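Local coordinates for DUF4847 domain-containing protein (Bacteroides vulgatus, PDB 4ZGF) that is of unknown function but binds calcium ions and probably has a lipocalin-like beta-barrel fold, at residues 37-40 with 41-44; 50-53 with 54-58; 104-107 with 108-112. All coordinates share one frame; numbering follows the deposited sequence. Where two conformers were deposited one is given.

Interaction 1. Residues 37-40 with 41-44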
ATOM      1  N   ASN A  37      18.977  -7.003   7.025  1.00  7.91           N
ATOM      2  CA  ASN A  37      19.167  -7.991   8.071  1.00  7.98           C
ATOM      3  C   ASN A  37      20.622  -8.430   8.105  1.00  7.95           C
ATOM      4  O   ASN A  37      21.251  -8.585   7.053  1.00  8.84           O
ATOM      5  CB  ASN A  37      18.270  -9.199   7.782  1.00  7.99           C
ATOM      6  CG  ASN A  37      18.120 -10.119   8.977  1.00  8.25           C
ATOM      7  OD1 ASN A  37      18.979 -10.952   9.257  1.00  8.54           O
ATOM      8  ND2 ASN A  37      17.009 -10.009   9.650  1.00 12.21           N
ATOM      9  N   PRO A  38      21.168  -8.688   9.304  1.00  8.23           N
ATOM     10  CA  PRO A  38      22.570  -9.106   9.349  1.00  8.69           C
ATOM     11  C   PRO A  38      22.824 -10.508   8.816  1.00  8.33           C
ATOM     12  O   PRO A  38      23.979 -10.831   8.578  1.00  9.86           O
ATOM     13  CB  PRO A  38      22.954  -8.978  10.832  1.00 10.54           C
ATOM     14  CG  PRO A  38      21.666  -9.148  11.507  1.00 11.36           C
ATOM     15  CD  PRO A  38      20.636  -8.437  10.636  1.00  9.48           C
ATOM     16  N   ASP A  39      21.790 -11.329   8.625  1.00  7.76           N
ATOM     17  CA  ASP A  39      21.931 -12.596   7.909  1.00  7.61           C
ATOM     18  C   ASP A  39      21.866 -12.293   6.423  1.00  7.73           C
ATOM     19  O   ASP A  39      20.835 -11.848   5.922  1.00  8.21           O
ATOM     20  CB  ASP A  39      20.805 -13.544   8.330  1.00  7.98           C
ATOM     21  CG  ASP A  39      20.825 -14.897   7.659  1.00  9.45           C
ATOM     22  OD1 ASP A  39      21.342 -15.036   6.566  1.00 14.39           O
ATOM     23  OD2 ASP A  39      20.203 -15.847   8.261  1.00 12.13           O
ATOM     24  N   LYS A  40      22.967 -12.552   5.726  1.00  8.72           N
ATOM     25  CA  LYS A  40      23.052 -12.195   4.316  1.00  9.85           C
ATOM     26  C   LYS A  40      22.000 -12.904   3.468  1.00  9.41           C
ATOM     27  O   LYS A  40      21.573 -12.341   2.458  1.00 10.56           O
ATOM     28  CB  LYS A  40      24.475 -12.468   3.818  1.00 13.26           C
ATOM     29  CG  LYS A  40      25.507 -11.547   4.483  1.00 20.64           C
ATOM     30  CD  LYS A  40      26.941 -11.761   4.020  1.00 28.64           C
ATOM     31  CE  LYS A  40      27.882 -10.701   4.593  1.00 35.96           C
ATOM     32  NZ  LYS A  40      28.135 -10.861   6.059  1.00 36.93           N
ATOM     33  N   THR A  41      21.603 -14.116   3.851  0.70  9.26           N
ATOM     34  CA  THR A  41      20.559 -14.807   3.072  0.70 10.05           C
ATOM     35  C   THR A  41      19.209 -14.140   3.232  0.70  9.28           C
ATOM     36  O   THR A  41      18.422 -14.058   2.279  0.70 11.32           O
ATOM     37  CB  THR A  41      20.458 -16.330   3.393  0.70 11.82           C
ATOM     38  OG1 THR A  41      19.916 -16.569   4.714  0.70 13.17           O
ATOM     39  CG2 THR A  41      21.811 -17.038   3.176  0.70 14.23           C
ATOM     40  N   ILE A  42      18.909 -13.676   4.443  1.00  8.20           N
ATOM     41  CA  ILE A  42      17.662 -12.929   4.663  1.00  7.89           C
ATOM     42  C   ILE A  42      17.725 -11.578   3.935  1.00  7.62           C
ATOM     43  O   ILE A  42      16.742 -11.160   3.319  1.00  8.10           O
ATOM     44  CB  ILE A  42      17.369 -12.770   6.167  1.00  8.22           C
ATOM     45  CG1 ILE A  42      17.153 -14.146   6.808  1.00  9.70           C
ATOM     46  CG2 ILE A  42      16.195 -11.843   6.391  1.00  8.77           C
ATOM     47  CD1 ILE A  42      16.954 -14.127   8.310  1.00 10.58           C
ATOM     48  N   ALA A  43      18.879 -10.927   3.969  1.00  7.52           N
ATOM     49  CA  ALA A  43      19.027  -9.668   3.258  1.00  7.63           C
ATOM     50  C   ALA A  43      18.772  -9.860   1.757  1.00  7.43           C
ATOM     51  O   ALA A  43      18.113  -9.017   1.144  1.00  7.96           O
ATOM     52  CB  ALA A  43      20.400  -9.065   3.526  1.00  8.17           C
ATOM     53  N   THR A  44      19.269 -10.944   1.181  1.00  8.44           N
ATOM     54  CA  THR A  44      19.012 -11.231  -0.231  1.00  9.58           C
ATOM     55  C   THR A  44      17.519 -11.393  -0.515  1.00  9.18           C
ATOM     56  O   THR A  44      17.004 -10.848  -1.505  1.00 10.17           O
ATOM     57  CB  THR A  44      19.779 -12.471  -0.654  1.00 11.61           C
ATOM     58  OG1 THR A  44      21.175 -12.165  -0.564  1.00 13.14           O
ATOM     59  CG2 THR A  44      19.460 -12.874  -2.066  1.00 14.46           C
TER

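Interaction 2. Residues 50-53 with 54-58. With ACT (acetate ion), chain J.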
ATOM      1  N   LEU A  50      11.789  -6.339  -2.240  1.00  6.28           N
ATOM      2  CA  LEU A  50      11.685  -4.931  -2.618  1.00  6.11           C
ATOM      3  C   LEU A  50      11.490  -4.778  -4.119  1.00  6.00           C
ATOM      4  O   LEU A  50      10.651  -3.975  -4.557  1.00  6.42           O
ATOM      5  CB  LEU A  50      12.930  -4.167  -2.159  1.00  6.66           C
ATOM      6  CG  LEU A  50      13.001  -3.900  -0.665  1.00  6.85           C
ATOM      7  CD1 LEU A  50      14.405  -3.435  -0.304  1.00  7.85           C
ATOM      8  CD2 LEU A  50      11.965  -2.888  -0.215  1.00  7.33           C
ATOM      9  N   ASP A  51      12.258  -5.501  -4.929  1.00  6.66           N
ATOM     10  CA  ASP A  51      12.094  -5.348  -6.368  0.50  7.03           C
ATOM     11  C   ASP A  51      10.696  -5.758  -6.805  1.00  6.69           C
ATOM     12  O   ASP A  51      10.073  -5.122  -7.673  1.00  8.58           O
ATOM     13  CB  ASP A  51      13.198  -6.079  -7.093  0.50  8.35           C
ATOM     14  CG  ASP A  51      13.199  -5.805  -8.571  0.50  9.78           C
ATOM     15  OD1 ASP A  51      13.161  -4.636  -8.971  0.50 10.89           O
ATOM     16  OD2 ASP A  51      13.146  -6.778  -9.333  0.50 17.04           O
ATOM     17  N   ILE A  52      10.150  -6.804  -6.185  1.00  6.32           N
ATOM     18  CA  ILE A  52       8.779  -7.235  -6.503  1.00  6.44           C
ATOM     19  C   ILE A  52       7.744  -6.167  -6.098  1.00  5.94           C
ATOM     20  O   ILE A  52       6.931  -5.712  -6.909  1.00  6.64           O
ATOM     21  CB  ILE A  52       8.456  -8.595  -5.869  1.00  6.84           C
ATOM     22  CG1 ILE A  52       9.274  -9.694  -6.560  1.00  7.82           C
ATOM     23  CG2 ILE A  52       6.962  -8.882  -5.932  1.00  7.34           C
ATOM     24  CD1 ILE A  52       9.320 -11.013  -5.833  1.00  8.96           C
ATOM     25  N   ILE A  53       7.773  -5.754  -4.824  1.00  5.67           N
ATOM     26  CA  ILE A  53       6.684  -4.886  -4.348  1.00  5.74           C
ATOM     27  C   ILE A  53       6.793  -3.481  -4.926  1.00  5.23           C
ATOM     28  O   ILE A  53       5.794  -2.773  -5.036  1.00  5.59           O
ATOM     29  CB  ILE A  53       6.562  -4.848  -2.810  1.00  6.60           C
ATOM     30  CG1 ILE A  53       7.701  -4.075  -2.152  1.00  7.22           C
ATOM     31  CG2 ILE A  53       6.352  -6.259  -2.285  1.00  7.91           C
ATOM     32  CD1 ILE A  53       7.571  -3.913  -0.646  1.00  8.66           C
ATOM     33  N   HIS A  54       8.008  -3.067  -5.337  1.00  5.50           N
ATOM     34  CA  HIS A  54       8.124  -1.781  -5.991  1.00  5.61           C
ATOM     35  C   HIS A  54       7.373  -1.719  -7.323  1.00  5.37           C
ATOM     36  O   HIS A  54       7.033  -0.625  -7.784  1.00  5.93           O
ATOM     37  CB  HIS A  54       9.580  -1.394  -6.203  1.00  6.02           C
ATOM     38  CG  HIS A  54      10.294  -1.069  -4.944  1.00  6.42           C
ATOM     39  ND1 HIS A  54      11.668  -1.069  -4.896  1.00  7.31           N
ATOM     40  CD2 HIS A  54       9.870  -0.679  -3.723  1.00  7.14           C
ATOM     41  CE1 HIS A  54      12.071  -0.699  -3.700  1.00  7.93           C
ATOM     42  NE2 HIS A  54      11.013  -0.460  -2.960  1.00  7.38           N
ATOM     43  N   GLY A  55       7.118  -2.882  -7.928  1.00  5.72           N
ATOM     44  CA  GLY A  55       6.283  -2.948  -9.114  1.00  6.09           C
ATOM     45  C   GLY A  55       4.795  -2.817  -8.855  1.00  5.97           C
ATOM     46  O   GLY A  55       4.013  -2.789  -9.815  1.00  7.48           O
ATOM     47  N   PHE A  56       4.376  -2.754  -7.598  1.00  5.23           N
ATOM     48  CA  PHE A  56       2.951  -2.699  -7.262  1.00  5.49           C
ATOM     49  C   PHE A  56       2.477  -1.250  -7.263  1.00  5.32           C
ATOM     50  O   PHE A  56       3.075  -0.379  -6.629  1.00  5.97           O
ATOM     51  CB  PHE A  56       2.684  -3.307  -5.880  1.00  5.59           C
ATOM     52  CG  PHE A  56       2.930  -4.785  -5.740  1.00  5.76           C
ATOM     53  CD1 PHE A  56       3.437  -5.576  -6.746  1.00  6.27           C
ATOM     54  CD2 PHE A  56       2.608  -5.405  -4.538  1.00  7.45           C
ATOM     55  CE1 PHE A  56       3.638  -6.931  -6.553  1.00  6.88           C
ATOM     56  CE2 PHE A  56       2.782  -6.759  -4.370  1.00  7.83           C
ATOM     57  CZ  PHE A  56       3.284  -7.540  -5.382  1.00  7.32           C
ATOM     58  N   ASN A  57       1.372  -0.996  -7.972  1.00  5.33           N
ATOM     59  CA  ASN A  57       0.832   0.355  -8.033  1.00  5.62           C
ATOM     60  C   ASN A  57      -0.695   0.293  -8.174  1.00  5.65           C
ATOM     61  O   ASN A  57      -1.267  -0.734  -8.566  1.00  6.76           O
ATOM     62  CB  ASN A  57       1.524   1.183  -9.138  1.00  6.30           C
ATOM     63  CG  ASN A  57       1.382   0.600 -10.516  1.00  6.47           C
ATOM     64  OD1 ASN A  57       0.379   0.803 -11.180  1.00 12.01           O
ATOM     65  ND2 ASN A  57       2.350  -0.157 -10.947  1.00  7.46           N
ATOM     66  N   ILE A  58      -1.314   1.412  -7.834  1.00  5.55           N
ATOM     67  CA  ILE A  58      -2.760   1.547  -7.861  1.00  5.95           C
ATOM     68  C   ILE A  58      -3.112   2.971  -8.242  1.00  5.62           C
ATOM     69  O   ILE A  58      -2.442   3.914  -7.841  1.00  6.41           O
ATOM     70  CB  ILE A  58      -3.371   1.127  -6.474  1.00  6.02           C
ATOM     71  CG1 ILE A  58      -4.911   1.069  -6.508  1.00  6.75           C
ATOM     72  CG2 ILE A  58      -2.859   1.998  -5.347  1.00  7.26           C
ATOM     73  CD1 ILE A  58      -5.498   0.344  -5.314  1.00  7.55           C
TER
HETATM   74  C   ACT J 209      14.243  -1.840  -6.985  1.00 17.95           C
HETATM   75  O   ACT J 209      14.851  -2.043  -8.080  1.00 20.34           O
HETATM   76  OXT ACT J 209      13.094  -1.868  -7.009  1.00 13.94           O
HETATM   77  CH3 ACT J 209      14.996  -1.565  -5.703  1.00 18.82           C

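Interaction 3. Residues 104-107 with 108-112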
ATOM      1  N   GLU A 104      -0.358 -10.470   0.441  1.00  6.29           N
ATOM      2  CA  GLU A 104      -0.038  -9.498   1.466  1.00  6.67           C
ATOM      3  C   GLU A 104      -0.596  -8.101   1.095  1.00  6.25           C
ATOM      4  O   GLU A 104      -1.158  -7.387   1.937  1.00  6.86           O
ATOM      5  CB  GLU A 104       1.470  -9.481   1.681  1.00  7.55           C
ATOM      6  CG  GLU A 104       1.921  -8.590   2.800  1.00  8.01           C
ATOM      7  CD  GLU A 104       3.408  -8.678   3.052  1.00  9.04           C
ATOM      8  OE1 GLU A 104       4.167  -9.129   2.181  1.00 12.14           O
ATOM      9  OE2 GLU A 104       3.831  -8.275   4.134  1.00 12.63           O
ATOM     10  N   PHE A 105      -0.399  -7.711  -0.166  1.00  5.82           N
ATOM     11  CA  PHE A 105      -0.888  -6.419  -0.643  1.00  6.03           C
ATOM     12  C   PHE A 105      -2.416  -6.343  -0.605  1.00  5.53           C
ATOM     13  O   PHE A 105      -3.015  -5.364  -0.129  1.00  6.08           O
ATOM     14  CB  PHE A 105      -0.359  -6.186  -2.056  1.00  6.21           C
ATOM     15  CG  PHE A 105      -0.805  -4.900  -2.672  1.00  7.13           C
ATOM     16  CD1 PHE A 105      -0.171  -3.715  -2.389  1.00  8.60           C
ATOM     17  CD2 PHE A 105      -1.938  -4.861  -3.504  1.00  9.83           C
ATOM     18  CE1 PHE A 105      -0.565  -2.510  -2.979  1.00 10.08           C
ATOM     19  CE2 PHE A 105      -2.335  -3.665  -4.094  1.00 12.35           C
ATOM     20  CZ  PHE A 105      -1.640  -2.492  -3.824  1.00 11.30           C
ATOM     21  N   ILE A 106      -3.062  -7.382  -1.144  1.00  5.81           N
ATOM     22  CA  ILE A 106      -4.518  -7.413  -1.204  1.00  6.38           C
ATOM     23  C   ILE A 106      -5.116  -7.385   0.207  1.00  6.43           C
ATOM     24  O   ILE A 106      -6.092  -6.672   0.451  1.00  6.82           O
ATOM     25  CB  ILE A 106      -4.981  -8.650  -2.035  1.00  6.88           C
ATOM     26  CG1 ILE A 106      -4.602  -8.458  -3.509  1.00  7.73           C
ATOM     27  CG2 ILE A 106      -6.482  -8.878  -1.905  1.00  8.03           C
ATOM     28  CD1 ILE A 106      -4.611  -9.777  -4.304  1.00  9.43           C
ATOM     29  N   GLU A 107      -4.511  -8.111   1.138  0.70  6.45           N
ATOM     30  CA  GLU A 107      -4.996  -8.094   2.503  0.70  7.39           C
ATOM     31  C   GLU A 107      -4.841  -6.710   3.128  0.70  7.52           C
ATOM     32  O   GLU A 107      -5.755  -6.214   3.795  0.70  8.19           O
ATOM     33  CB  GLU A 107      -4.262  -9.161   3.309  0.70  9.07           C
ATOM     34  CG  GLU A 107      -4.759  -9.345   4.733  0.70 10.75           C
ATOM     35  CD  GLU A 107      -6.151 -10.066   4.896  0.70 12.72           C
ATOM     36  OE1 GLU A 107      -6.968 -10.383   3.941  0.70 13.54           O
ATOM     37  OE2 GLU A 107      -6.497 -10.187   6.087  0.70 14.96           O
ATOM     38  N   ALA A 108      -3.703  -6.045   2.914  1.00  6.94           N
ATOM     39  CA  ALA A 108      -3.527  -4.700   3.454  1.00  7.08           C
ATOM     40  C   ALA A 108      -4.581  -3.748   2.918  1.00  6.51           C
ATOM     41  O   ALA A 108      -5.126  -2.923   3.665  1.00  8.80           O
ATOM     42  CB  ALA A 108      -2.121  -4.182   3.170  1.00  7.70           C
ATOM     43  N   LEU A 109      -4.873  -3.830   1.620  0.70  5.85           N
ATOM     44  CA  LEU A 109      -5.870  -2.940   1.061  0.70  6.05           C
ATOM     45  C   LEU A 109      -7.276  -3.309   1.521  0.70  5.68           C
ATOM     46  O   LEU A 109      -8.084  -2.425   1.766  0.70  6.50           O
ATOM     47  CB  LEU A 109      -5.790  -2.882  -0.473  0.70  6.64           C
ATOM     48  CG  LEU A 109      -4.841  -1.747  -0.934  0.70  8.19           C
ATOM     49  CD1 LEU A 109      -3.426  -1.912  -0.447  0.70  7.07           C
ATOM     50  CD2 LEU A 109      -4.951  -1.540  -2.409  0.70  9.66           C
ATOM     51  N   ASN A 110      -7.577  -4.600   1.596  1.00  5.65           N
ATOM     52  CA  ASN A 110      -8.885  -5.029   2.066  1.00  5.68           C
ATOM     53  C   ASN A 110      -9.148  -4.662   3.518  1.00  5.61           C
ATOM     54  O   ASN A 110     -10.300  -4.426   3.868  1.00  6.74           O
ATOM     55  CB  ASN A 110      -9.051  -6.542   1.931  1.00  6.28           C
ATOM     56  CG  ASN A 110      -9.721  -6.948   0.660  1.00  6.37           C
ATOM     57  OD1 ASN A 110     -10.658  -6.285   0.217  1.00  6.87           O
ATOM     58  ND2 ASN A 110      -9.242  -8.024   0.037  1.00  8.15           N
ATOM     59  N   ASN A 111      -8.108  -4.618   4.336  1.00  5.73           N
ATOM     60  CA  ASN A 111      -8.285  -4.295   5.753  1.00  6.38           C
ATOM     61  C   ASN A 111      -8.153  -2.813   6.029  1.00  6.16           C
ATOM     62  O   ASN A 111      -8.385  -2.372   7.164  1.00  7.20           O
ATOM     63  CB  ASN A 111      -7.359  -5.136   6.596  1.00  7.54           C
ATOM     64  CG  ASN A 111      -7.712  -6.606   6.559  1.00  8.74           C
ATOM     65  OD1 ASN A 111      -8.852  -6.999   6.250  1.00 11.13           O
ATOM     66  ND2 ASN A 111      -6.738  -7.422   6.869  1.00 10.99           N
ATOM     67  N   ALA A 112      -7.740  -2.030   5.054  1.00  6.18           N
ATOM     68  CA  ALA A 112      -7.560  -0.589   5.282  1.00  6.89           C
ATOM     69  C   ALA A 112      -8.889   0.050   5.682  1.00  6.45           C
ATOM     70  O   ALA A 112      -9.895  -0.131   5.013  1.00  6.95           O
ATOM     71  CB  ALA A 112      -7.032   0.075   4.031  1.00  7.57           C
TER
HETATM   72  O   HOH W   1      -7.544 -10.215   1.202  1.00 11.23           O
HETATM   73  O   HOH W   2      -9.580  -9.355   4.954  1.00 14.50           O

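Interaction 1. Residues 37-40 with 41-44
Asp-39 O accepts from Ala-43 N at 2.9 Å with the N-H pointing almost straight at it (163°), and Lys-40 O receives Thr-44 N in the same i to i+4 pattern, so the chain passes here from an irregular turn into the first turn of helix 40-54. Asp-39 is the N-cap of that helix. Its CG lies anti to the backbone N (chi1 180°), which swings the carboxylate forward over the start of the helix, where amide N-H groups lack carbonyl partners from a preceding turn. OD1 takes two bonds from Thr-41: the backbone N at 2.9 Å and, in the conformer described here, the hydroxyl OG1 at 2.8 Å, both tilted out of the carboxylate plane and on the same face of it. An aspartate suits this place because its short chain brings an anionic oxygen to the amide and hydroxyl of Thr-41, and its charge probably favours the positive end of the helix dipole. With an alanine in its place, Thr-41 N and OG1 would probably lose their shared acceptor, leaving the first turn less firmly capped. Just before the cap, Asn-37 forms an Asx turn, OD1 accepting from Asp-39 N at 2.9 Å in the carbonyl plane, on a lone pair. Branched Ile-42 packs against this amide side chain, its CG2 3.6 Å from Asn-37 CB.

Interaction 2. Residues 50-53 with 54-58
The imidazole of His-54 stands beside Leu-50, one turn earlier at the C-terminal end of helix 40-54, where the chain leaves the helix for strand 57-60. Leu-50 O lies over one face of the ring, and Leu-50 CD2 touches it at His-54 NE2, 3.8 Å away. The flat ring can thus pack beside the leucine while ND1 stays able to donate; at the ring's edge it gives a nearly straight bond (171°) of 2.7 Å to OXT of an acetate ion, probably from the crystallisation liquor. Phe-56 packs alongside Ile-52, whose CG2 is 3.9 Å from Phe-56 CE1. With CG of Phe-56 anti to its carbonyl carbon (chi1 -66°), the ring turns back to Ile-53 CA, which makes a CH-pi contact over its face, 4.0 Å from the centroid. Further out, Tyr-101 and Val-13 touch the phenyl ring and Phe-105 meets it edge-to-face. The backbone positions both rings: His-54 N donates to Leu-50 O in the ordinary helical way, then two shorter-range bonds, each donor standing above the carbonyl plane, turn the chain out of the helix, Gly-55 N to Ile-52 O and Phe-56 N to Ile-53 O at 2.9 Å.

Interaction 3. Residues 104-107 with 108-112
In the conformer described here, Glu-107 OE1 is gripped by two waters, both donating to it, and each water ties it to an asparagine of the next helical turn. One, at 2.8 Å from Glu-107 OE1, accepts from Asn-110 ND2; the other also donates to Asn-111 OD1. The remaining oxygen, OE2, receives a weak hydrogen bond from Asn-111 ND2 at 2.9 Å, with carboxylate and amide planes turned almost perpendicular (81°). The bend of the Glu-107 chain at chi2 (73°) curls the carboxylate back toward these amides. Asparagine serves well at both places: each amide offers a donor to the water or the carboxylate, and Asn-111 can accept a water's proton as well. Beneath this polar side, regular i to i+4 bonds run from Ala-108 N to Glu-104 O through Asn-111 N to Glu-107 O, as expected for an alpha-helix.

The apolar side is carried by Phe-105 and Leu-109, one turn apart. With CG anti to the backbone N (chi1 179°), the phenyl ring lies where Leu-109 CD1 can sit over its face, 4.0 Å from the centroid and offset toward the rim. The second methyl, CD2, reaches Phe-105 CZ at 3.7 Å, so in this one of its two conformers the forked leucine touches the ring with both branches. Helix 100-111 is therefore amphipathic: Phe-105 and Leu-109 pack on Ile-133 and Phe-135 of strand 132-136, Leu-109 and Ile-106 meet Phe-92 of strand 87-92, and Ala-108 touches Phe-16 of strand 11-21.

Overall arrangement
Interactions 1 and 2 mark the beginning and end of helix 40-54, with their centres 20 Å apart and no contact between them. Interaction 1 is a surface cap about 24 Å from the chain centre, whereas the other two lie within 9 Å of it. Interactions 2 and 3 touch: Phe-56 meets Phe-105 edge-to-face, and Ile-58 CD1 packs on Leu-109 CD2 at 3.5 Å, joining the start of strand 57-60 to helix 100-111 across the apolar interior. Of the three, interaction 2 comes near calcium: the His-54 side chain is about 7 Å from a bound ion and about 6 Å from Asp-141, which binds calcium in a structure of this protein, though not in this chain here.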